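Local coordinates for protein isomaltodextranase (Arthrobacter globiformis, PDB 5AWO) that hydrolyses alpha-1,6-glucosidic linkages in dextran-type polysaccharides, releasing successive isomaltose units from the non-reducing chain ends, at residues A408-S413 / H458-F463; I54-W59 / D101-D106. All coordinates share one frame; numbering follows the deposited sequence.

Interaction 1 (A408-S413 / H458-F463); sequences ALFNRS and HASAIF
Asn-411 ND2 is the best-held polar atom, donating to two backbone carbonyls, those of Glu-416 and Leu-455. A third bond fixes the other half of the amide: Ser-413 N reaches Asn-411 OD1 at 2.9 Å from above the carbonyl plane, closing an Asx turn. CG of Asn-411 stands anti to its backbone N (chi1 179°), which swings the amide into this position just where strand 405-410 ends. Asn-411 N donates to Ala-459 O almost along the C=O axis, continuing the antiparallel pairing of strands 405-410 and 460-466 in the beta-sandwich domain that follows the barrel. Inside the strands, Leu-409 and Ala-461 form a hydrogen-bonded pair: Leu-409 N meets Ala-461 O at 2.9 Å and 169°, and Ala-461 N returns the bond to Leu-409 O. Leu-409 turns to the same face as Ala-461, where its CD1 lies 3.8 Å from Phe-463 CE2, the two side chains crossing at about a right angle; strands 418-423 and 450-455 cover this face, as in a beta sandwich. On the other face Ala-408 CB touches Ile-462 CG1 and Phe-410 CD1 lies 3.5 Å from Ser-460 CB, with helix 326-339 packed against them. Ser-460 OG bonds to Thr-331 of that helix. At the loop end His-458 N makes a weak bond to Asn-411 O, 2.8 Å, while its ring nitrogens meet Glu-328 through ND1 and Asp-414 through NE2. Two carboxylate partners would be expected to stabilise a protonated imidazole, so a mostly apolar strand pair ends in a polar, possibly charged, hydrogen-bonded group.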
loop_
_atom_site.group_PDB
_atom_site.type_symbol
_atom_site.label_atom_id
_atom_site.label_comp_id
_atom_site.label_asym_id
_atom_site.label_seq_id
_atom_site.Cartn_x
_atom_site.Cartn_y
_atom_site.Cartn_z
ATOM N N ALA A 408 13.268 9.851 6.312
ATOM C CA ALA A 408 13.628 8.867 7.365
ATOM C C ALA A 408 14.964 8.222 7.067
ATOM O O ALA A 408 15.268 7.863 5.935
ATOM C CB ALA A 408 12.536 7.830 7.494
ATOM N N LEU A 409 15.795 8.129 8.116
ATOM C CA LEU A 409 17.152 7.640 8.016
ATOM C C LEU A 409 17.294 6.461 8.997
ATOM O O LEU A 409 16.814 6.557 10.130
ATOM C CB LEU A 409 18.139 8.729 8.381
ATOM C CG LEU A 409 18.016 10.052 7.635
ATOM C CD1 LEU A 409 18.917 11.108 8.245
ATOM C CD2 LEU A 409 18.306 9.918 6.161
ATOM N N PHE A 410 17.930 5.371 8.536
ATOM C CA PHE A 410 17.986 4.123 9.293
ATOM C C PHE A 410 19.412 3.610 9.336
ATOM O O PHE A 410 20.151 3.749 8.381
ATOM C CB PHE A 410 17.095 3.058 8.636
ATOM C CG PHE A 410 15.651 3.426 8.582
ATOM C CD1 PHE A 410 14.795 3.104 9.617
ATOM C CD2 PHE A 410 15.132 4.068 7.469
ATOM C CE1 PHE A 410 13.467 3.484 9.601
ATOM C CE2 PHE A 410 13.791 4.386 7.424
ATOM C CZ PHE A 410 12.952 4.101 8.480
ATOM N N ASN A 411 19.760 2.958 10.440
ATOM C CA ASN A 411 21.025 2.215 10.556
ATOM C C ASN A 411 20.779 0.767 10.903
ATOM O O ASN A 411 20.552 0.432 12.067
ATOM C CB ASN A 411 21.974 2.847 11.566
ATOM C CG ASN A 411 23.264 2.062 11.700
ATOM O OD1 ASN A 411 23.583 1.219 10.850
ATOM N ND2 ASN A 411 24.022 2.341 12.735
ATOM N N ARG A 412 20.873 -0.089 9.881
ATOM C CA ARG A 412 20.647 -1.520 10.034
ATOM C C ARG A 412 21.892 -2.300 10.479
ATOM O O ARG A 412 21.815 -3.530 10.663
ATOM C CB ARG A 412 20.060 -2.075 8.744
ATOM C CG ARG A 412 18.718 -1.479 8.360
ATOM C CD ARG A 412 18.244 -1.924 6.992
ATOM N NE ARG A 412 17.971 -3.361 6.984
ATOM C CZ ARG A 412 18.078 -4.153 5.935
ATOM N NH1 ARG A 412 18.383 -3.676 4.731
ATOM N NH2 ARG A 412 17.899 -5.451 6.113
ATOM N N SER A 413 23.037 -1.639 10.689
ATOM C CA SER A 413 24.177 -2.337 11.253
ATOM C C SER A 413 23.827 -2.837 12.659
ATOM O O SER A 413 23.153 -2.138 13.440
ATOM C CB SER A 413 25.375 -1.410 11.367
ATOM O OG SER A 413 26.467 -2.076 12.004
ATOM N N HIS A 458 20.789 -0.055 14.812
ATOM C CA HIS A 458 19.326 -0.280 14.799
ATOM C C HIS A 458 18.525 0.995 15.061
ATOM O O HIS A 458 17.294 0.899 15.133
ATOM C CB HIS A 458 18.895 -1.349 15.807
ATOM C CG HIS A 458 19.463 -2.702 15.527
ATOM N ND1 HIS A 458 19.098 -3.811 16.266
ATOM C CD2 HIS A 458 20.363 -3.140 14.617
ATOM C CE1 HIS A 458 19.730 -4.866 15.811
ATOM N NE2 HIS A 458 20.493 -4.495 14.804
ATOM N N ALA A 459 19.164 2.162 15.181
ATOM C CA ALA A 459 18.433 3.403 15.436
ATOM C C ALA A 459 18.055 4.089 14.128
ATOM O O ALA A 459 18.609 3.771 13.070
ATOM C CB ALA A 459 19.290 4.347 16.255
ATOM N N SER A 460 17.167 5.071 14.247
ATOM C CA SER A 460 16.689 5.791 13.097
ATOM C C SER A 460 16.302 7.214 13.506
ATOM O O SER A 460 16.278 7.541 14.703
ATOM C CB SER A 460 15.500 5.061 12.476
ATOM O OG SER A 460 14.456 4.905 13.410
ATOM N N ALA A 461 16.008 8.032 12.502
ATOM C CA ALA A 461 15.527 9.378 12.712
ATOM C C ALA A 461 14.515 9.698 11.624
ATOM O O ALA A 461 14.641 9.200 10.503
ATOM C CB ALA A 461 16.657 10.367 12.664
ATOM N N ILE A 462 13.507 10.492 11.966
ATOM C CA ILE A 462 12.504 10.894 10.993
ATOM C C ILE A 462 12.215 12.378 11.164
ATOM O O ILE A 462 12.134 12.914 12.290
ATOM C CB ILE A 462 11.234 10.000 11.077
ATOM C CG1 ILE A 462 10.348 10.117 9.854
ATOM C CG2 ILE A 462 10.463 10.221 12.354
ATOM C CD1 ILE A 462 9.273 9.053 9.750
ATOM N N PHE A 463 12.077 13.039 10.012
ATOM C CA PHE A 463 12.028 14.503 9.941
ATOM C C PHE A 463 10.847 14.941 9.090
ATOM O O PHE A 463 10.502 14.294 8.087
ATOM C CB PHE A 463 13.305 15.062 9.301
ATOM C CG PHE A 463 14.577 14.662 9.978
ATOM C CD1 PHE A 463 15.112 15.431 11.020
ATOM C CD2 PHE A 463 15.245 13.508 9.587
ATOM C CE1 PHE A 463 16.275 15.056 11.647
ATOM C CE2 PHE A 463 16.404 13.133 10.216
ATOM C CZ PHE A 463 16.927 13.917 11.230
#

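Interaction 2 (I54-W59 / D101-D106); sequences IPENEW and DSWQHD
Ile-54 offers its carbonyl to the indole of Trp-103: NE1 donates to Ile-54 O at 3.2 Å, the acceptor lying almost in the ring plane. Its CG2 branch also brushes Trp-103 CZ2. Pro-55 takes the N-cap position, and its carbonyl accepts from Trp-59 N, closing the first helical turn. Glu-56 N gives its hydrogen to a water, which in turn donates to Ser-102 OG. From CB onward Glu-56 runs over the indole, CB sitting 3.6 Å from the centroid of the five-membered ring of Trp-103 in a CH-pi contact. CG is anti to the backbone N (chi1 -163°) and the extended chain carries the carboxylate to the loop backbone. This joins the start of helix 56-68, after the first strand of the parallel (beta/alpha)8 barrel, to the loop leading into helix 107-116, after the second. Gln-104 N meets Glu-56 OE1 at 2.8 Å and 170°, from above the carboxylate plane, whereas His-105 N uses the syn lone pair of Glu-56 OE2 at 3.0 Å. OE2 also accepts from the indole of Trp-110, and OE1 from a water shared with Gln-104 OE1; so many donors would probably keep the carboxylate ionised. An alanine in place of Trp-103 would remove the bond to Ile-54 O and the surface under Glu-56, and would probably loosen the loop against the helix. Trp-59 meets the far rim of this indole: Trp-103 CH2 lies over one face of its ring, 3.3 Å from Trp-59 CD1, the planes at an oblique 40°, and Trp-110 packs edge-to-face against Trp-59.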
loop_
_atom_site.group_PDB
_atom_site.type_symbol
_atom_site.label_atom_id
_atom_site.label_comp_id
_atom_site.label_asym_id
_atom_site.label_seq_id
_atom_site.Cartn_x
_atom_site.Cartn_y
_atom_site.Cartn_z
ATOM N N ILE A 54 -8.640 -16.225 19.052
ATOM C CA ILE A 54 -8.787 -15.360 20.224
ATOM C C ILE A 54 -10.142 -15.648 20.894
ATOM O O ILE A 54 -11.183 -15.625 20.226
ATOM C CB ILE A 54 -8.613 -13.862 19.899
ATOM C CG1 ILE A 54 -8.452 -13.032 21.193
ATOM C CG2 ILE A 54 -9.745 -13.341 19.027
ATOM C CD1 ILE A 54 -8.130 -11.561 21.003
ATOM N N PRO A 55 -10.132 -15.911 22.212
ATOM C CA PRO A 55 -11.424 -15.961 22.902
ATOM C C PRO A 55 -12.206 -14.668 22.843
ATOM O O PRO A 55 -11.642 -13.582 22.812
ATOM C CB PRO A 55 -11.037 -16.299 24.350
ATOM C CG PRO A 55 -9.735 -16.987 24.250
ATOM C CD PRO A 55 -9.021 -16.273 23.112
ATOM N N GLU A 56 -13.533 -14.778 22.856
ATOM C CA GLU A 56 -14.365 -13.622 22.734
ATOM C C GLU A 56 -14.114 -12.613 23.850
ATOM O O GLU A 56 -14.152 -11.426 23.597
ATOM C CB GLU A 56 -15.851 -14.026 22.713
ATOM C CG GLU A 56 -16.773 -12.945 22.199
ATOM C CD GLU A 56 -18.222 -13.398 22.085
ATOM O OE1 GLU A 56 -18.619 -14.238 22.925
ATOM O OE2 GLU A 56 -18.918 -12.926 21.164
ATOM N N ASN A 57 -13.908 -13.080 25.093
ATOM C CA ASN A 57 -13.631 -12.121 26.165
ATOM C C ASN A 57 -12.304 -11.388 25.999
ATOM O O ASN A 57 -12.201 -10.202 26.358
ATOM C CB ASN A 57 -13.651 -12.745 27.559
ATOM C CG ASN A 57 -13.664 -11.672 28.640
ATOM O OD1 ASN A 57 -14.558 -10.832 28.662
ATOM N ND2 ASN A 57 -12.630 -11.635 29.478
ATOM N N GLU A 58 -11.310 -12.074 25.435
ATOM C CA GLU A 58 -10.023 -11.415 25.148
ATOM C C GLU A 58 -10.167 -10.380 24.045
ATOM O O GLU A 58 -9.599 -9.291 24.125
ATOM C CB GLU A 58 -8.979 -12.453 24.805
ATOM C CG GLU A 58 -8.510 -13.163 26.057
ATOM C CD GLU A 58 -7.814 -12.199 26.996
ATOM O OE1 GLU A 58 -6.643 -11.906 26.763
ATOM O OE2 GLU A 58 -8.452 -11.677 27.927
ATOM N N TRP A 59 -10.974 -10.689 23.032
ATOM C CA TRP A 59 -11.338 -9.707 22.023
ATOM C C TRP A 59 -12.002 -8.468 22.644
ATOM O O TRP A 59 -11.640 -7.333 22.342
ATOM C CB TRP A 59 -12.243 -10.395 21.006
ATOM C CG TRP A 59 -13.034 -9.589 20.026
ATOM C CD1 TRP A 59 -14.392 -9.368 20.051
ATOM C CD2 TRP A 59 -12.568 -8.983 18.802
ATOM N NE1 TRP A 59 -14.776 -8.655 18.958
ATOM C CE2 TRP A 59 -13.686 -8.425 18.151
ATOM C CE3 TRP A 59 -11.314 -8.879 18.190
ATOM C CZ2 TRP A 59 -13.585 -7.717 16.944
ATOM C CZ3 TRP A 59 -11.226 -8.195 16.980
ATOM C CH2 TRP A 59 -12.329 -7.626 16.373
ATOM N N ASP A 101 -16.833 -20.435 16.586
ATOM C CA ASP A 101 -18.048 -21.097 17.099
ATOM C C ASP A 101 -18.252 -20.924 18.618
ATOM O O ASP A 101 -19.375 -21.104 19.088
ATOM C CB ASP A 101 -18.052 -22.591 16.742
ATOM C CG ASP A 101 -18.269 -22.856 15.263
ATOM O OD1 ASP A 101 -18.587 -21.912 14.500
ATOM O OD2 ASP A 101 -18.084 -24.029 14.875
ATOM N N SER A 102 -17.183 -20.611 19.377
ATOM C CA SER A 102 -17.294 -20.355 20.832
ATOM C C SER A 102 -17.906 -19.007 21.172
ATOM O O SER A 102 -18.299 -18.760 22.327
ATOM C CB SER A 102 -15.926 -20.467 21.531
ATOM O OG SER A 102 -15.062 -19.406 21.142
ATOM N N TRP A 103 -17.951 -18.103 20.201
ATOM C CA TRP A 103 -18.402 -16.733 20.417
ATOM C C TRP A 103 -19.920 -16.751 20.622
ATOM O O TRP A 103 -20.633 -17.477 19.926
ATOM C CB TRP A 103 -18.009 -15.841 19.236
ATOM C CG TRP A 103 -16.552 -15.435 19.264
ATOM C CD1 TRP A 103 -15.514 -16.143 19.768
ATOM C CD2 TRP A 103 -16.024 -14.199 18.802
ATOM N NE1 TRP A 103 -14.349 -15.407 19.671
ATOM C CE2 TRP A 103 -14.636 -14.211 19.071
ATOM C CE3 TRP A 103 -16.577 -13.069 18.196
ATOM C CZ2 TRP A 103 -13.807 -13.140 18.726
ATOM C CZ3 TRP A 103 -15.748 -12.005 17.867
ATOM C CH2 TRP A 103 -14.369 -12.063 18.125
ATOM N N GLN A 104 -20.385 -15.952 21.574
ATOM C CA GLN A 104 -21.814 -15.800 21.850
ATOM C C GLN A 104 -22.480 -14.750 20.983
ATOM O O GLN A 104 -23.719 -14.701 20.901
ATOM C CB GLN A 104 -22.001 -15.452 23.328
ATOM C CG GLN A 104 -21.551 -16.563 24.261
ATOM C CD GLN A 104 -21.735 -16.200 25.730
ATOM O OE1 GLN A 104 -21.092 -15.279 26.242
ATOM N NE2 GLN A 104 -22.613 -16.925 26.418
ATOM N N HIS A 105 -21.690 -13.890 20.338
ATOM C CA HIS A 105 -22.232 -12.801 19.560
ATOM C C HIS A 105 -21.707 -12.862 18.146
ATOM O O HIS A 105 -20.576 -13.309 17.940
ATOM C CB HIS A 105 -21.857 -11.468 20.183
ATOM C CG HIS A 105 -22.220 -11.349 21.628
ATOM N ND1 HIS A 105 -23.509 -11.102 22.044
ATOM C CD2 HIS A 105 -21.468 -11.433 22.753
ATOM C CE1 HIS A 105 -23.541 -11.055 23.364
ATOM N NE2 HIS A 105 -22.317 -11.246 23.818
ATOM N N ASP A 106 -22.512 -12.378 17.202
ATOM C CA ASP A 106 -22.209 -12.394 15.786
ATOM C C ASP A 106 -21.442 -11.135 15.341
ATOM O O ASP A 106 -21.125 -10.247 16.152
ATOM C CB ASP A 106 -23.484 -12.675 14.932
ATOM C CG ASP A 106 -24.509 -11.554 14.960
ATOM O OD1 ASP A 106 -24.241 -10.449 15.469
ATOM O OD2 ASP A 106 -25.613 -11.792 14.409
HETATM O O HOH W 1 -14.649 -17.411 23.112
HETATM O O HOH W 2 -19.739 -13.017 25.194
#

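Interaction 2 comes first along the chain and closes before interaction 1 opens. Their centres lie about 40 Å apart and their nearest atoms about 28 Å, so they do not touch. Interaction 2 sits on the catalytic barrel, tying helix 56-68, after strand 39-42, to the loop between strand 77-79 and helix 107-116. Interaction 1 pairs two neighbouring strands of a seven-stranded antiparallel sheet in the beta-sandwich domain. No strand, helix or sheet is common to both; yet helix 326-339, which precedes the last barrel strand, 343-345, packs on interaction 1, placing it where barrel and beta sandwich meet. Both lie away from Asp-201 and Asp-262, probably nucleophile and proton donor.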